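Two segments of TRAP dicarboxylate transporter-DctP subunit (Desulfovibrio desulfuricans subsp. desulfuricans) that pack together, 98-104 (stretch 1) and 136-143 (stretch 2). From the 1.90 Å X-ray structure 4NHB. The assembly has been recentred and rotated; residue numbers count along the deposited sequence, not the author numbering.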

# COMPACT_ATOMS: atom_id res chain seq x y z
N ALA A 98 10.65 0.27 7.68
CA ALA A 98 11.30 0.11 8.98
C ALA A 98 12.62 -0.60 8.85
O ALA A 98 13.52 -0.43 9.69
CB ALA A 98 10.41 -0.69 9.96
N LEU A 99 12.70 -1.44 7.82
CA LEU A 99 13.87 -2.23 7.51
C LEU A 99 14.77 -1.64 6.44
O LEU A 99 15.89 -2.11 6.25
CB LEU A 99 13.41 -3.56 6.98
CG LEU A 99 12.30 -4.23 7.80
CD1 LEU A 99 11.84 -5.47 7.10
CD2 LEU A 99 12.83 -4.55 9.15
N HIS A 100 14.26 -0.67 5.70
CA HIS A 100 14.98 -0.17 4.53
C HIS A 100 14.31 1.12 4.12
O HIS A 100 13.26 1.11 3.46
CB HIS A 100 14.99 -1.21 3.41
CG HIS A 100 15.70 -0.77 2.17
ND1 HIS A 100 17.02 -0.38 2.17
CD2 HIS A 100 15.28 -0.67 0.89
CE1 HIS A 100 17.38 -0.06 0.94
NE2 HIS A 100 16.34 -0.23 0.15
N PRO A 101 14.89 2.24 4.54
CA PRO A 101 14.24 3.53 4.31
C PRO A 101 13.75 3.78 2.89
O PRO A 101 12.73 4.44 2.75
CB PRO A 101 15.32 4.53 4.73
CG PRO A 101 16.02 3.81 5.87
CD PRO A 101 15.98 2.34 5.53
N ALA A 102 14.43 3.27 1.87
CA ALA A 102 14.07 3.60 0.51
C ALA A 102 12.66 3.07 0.19
O ALA A 102 11.96 3.65 -0.65
CB ALA A 102 15.08 3.04 -0.49
N MET A 103 12.25 1.99 0.87
CA MET A 103 10.91 1.42 0.63
C MET A 103 9.82 2.46 0.82
O MET A 103 8.77 2.39 0.17
CB MET A 103 10.66 0.22 1.54
CG MET A 103 11.63 -0.91 1.37
SD MET A 103 11.67 -1.54 -0.31
CE MET A 103 10.74 -3.06 -0.22
N ALA A 104 10.07 3.42 1.72
CA ALA A 104 9.11 4.52 1.92
C ALA A 104 8.82 5.23 0.62
O ALA A 104 7.72 5.69 0.40
CB ALA A 104 9.63 5.52 2.94
N GLU A 136 19.07 -8.00 1.46
CA GLU A 136 20.23 -8.16 2.33
C GLU A 136 19.91 -7.69 3.74
O GLU A 136 20.36 -8.28 4.70
CB GLU A 136 21.41 -7.35 1.78
CG GLU A 136 22.02 -7.96 0.53
CD GLU A 136 21.54 -7.29 -0.77
OE1 GLU A 136 20.31 -7.03 -0.95
OE2 GLU A 136 22.44 -7.00 -1.59
N LYS A 137 19.14 -6.60 3.83
CA LYS A 137 18.75 -6.05 5.13
C LYS A 137 17.60 -6.81 5.82
O LYS A 137 17.48 -6.79 7.06
CB LYS A 137 18.31 -4.60 4.96
CG LYS A 137 19.40 -3.62 4.58
CD LYS A 137 18.96 -2.21 4.95
CE LYS A 137 19.63 -1.16 4.08
NZ LYS A 137 19.26 0.22 4.52
N SER A 138 16.75 -7.46 5.03
CA SER A 138 15.45 -7.89 5.54
C SER A 138 15.26 -9.39 5.60
O SER A 138 14.50 -9.89 6.41
CB SER A 138 14.34 -7.27 4.68
OG SER A 138 14.44 -7.73 3.34
N GLY A 139 15.91 -10.12 4.71
CA GLY A 139 15.64 -11.54 4.57
C GLY A 139 14.41 -11.78 3.71
O GLY A 139 13.97 -12.92 3.59
N LEU A 140 13.87 -10.70 3.11
CA LEU A 140 12.68 -10.80 2.25
C LEU A 140 13.01 -10.39 0.82
O LEU A 140 13.86 -9.54 0.57
CB LEU A 140 11.55 -9.90 2.76
CG LEU A 140 11.10 -10.13 4.22
CD1 LEU A 140 10.11 -9.11 4.64
CD2 LEU A 140 10.52 -11.48 4.39
N ARG A 141 12.28 -10.98 -0.11
CA ARG A 141 12.39 -10.66 -1.51
C ARG A 141 11.07 -10.06 -1.92
O ARG A 141 10.02 -10.66 -1.70
CB ARG A 141 12.64 -11.93 -2.28
CG ARG A 141 12.99 -11.82 -3.74
CD ARG A 141 13.37 -13.24 -4.19
NE ARG A 141 13.92 -13.34 -5.53
CZ ARG A 141 15.22 -13.39 -5.81
NH1 ARG A 141 16.12 -13.32 -4.85
NH2 ARG A 141 15.61 -13.49 -7.07
N THR A 142 11.13 -8.87 -2.51
CA THR A 142 9.93 -8.19 -2.98
C THR A 142 9.55 -8.69 -4.37
O THR A 142 10.30 -8.47 -5.33
CB THR A 142 10.25 -6.69 -3.01
OG1 THR A 142 10.82 -6.30 -1.74
CG2 THR A 142 9.00 -5.87 -3.28
N LEU A 143 8.42 -9.36 -4.52
CA LEU A 143 8.11 -10.04 -5.79
C LEU A 143 7.35 -9.18 -6.80
O LEU A 143 7.31 -9.49 -7.99
CB LEU A 143 7.32 -11.32 -5.53
CG LEU A 143 8.05 -12.49 -4.85
CD1 LEU A 143 7.06 -13.63 -4.51
CD2 LEU A 143 9.20 -13.01 -5.72

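K137 and L99 carry most of this contact: of the 268 Å² buried between the stretches, both sides summed, K137 contributes 74 Å² and L99 contributes 68 Å². The two are neighbours across the interface, and the remaining contacts can be read outward from them.

K137 lies in the last turn of a helix that enters stretch 2 from earlier in the chain. Its CA-to-CB bond points toward stretch 1, and its chi angles (-68°, -159°, -154°, -176°) describe an m rotamer at chi1 followed by three t torsions, so the chain is nearly fully extended. That extension lets one side chain touch three consecutive residues. Midway along, CD lies 3.3 Å from L99 O, a close carbon-to-carbonyl approach that is packing rather than a hydrogen bond, since CD is not a conventional donor. At the tip, NZ reaches H100 ND1 at 3.3 Å and donates a weak hydrogen bond. The direction of approach suits the acceptor: NZ sits at the edge of the imidazole, near the ring plane, where the lone pair of an unprotonated ring nitrogen projects. The other ring nitrogen, NE2, is hydrogen-bonded elsewhere in the structure. K137 NZ also lies 4.0 Å from P101 CD, a van der Waals contact that adds little area.

L99 uses its backbone and its side chain on different partners. While its carbonyl oxygen meets K137, its side chain (chi1 -46°, m; chi2 174°, t) places CD1 3.9 Å from S138 CB, an ordinary apolar separation. The CA atoms of L99 and S138 are 6.2 Å apart, so the backbones run close here and short side-chain reach suffices. S138, with chi1 at 62° (p), presents its CB to the leucine while its OG accepts a hydrogen bond from L140 N, with OG and N 3.0 Å apart and an N-H...acceptor angle of 158°. This bond spans G139, whose positive phi (81°) marks the departure from the helix; a CB at those backbone angles would be jammed against the carbonyl O of S138.

Farther along, the backbones diverge: M103 CA and T142 CA are 10.3 Å apart. Both CA-to-CB bonds point toward the opposing stretch, and the long methionine side chain helps bridge the gap, bringing CE to 3.6 Å from T142 OG1. On the stretch 1 side, a backbone bond from M103 N to H100 O (2.9 Å) ties the methionine's backbone to the residue that receives the lysine.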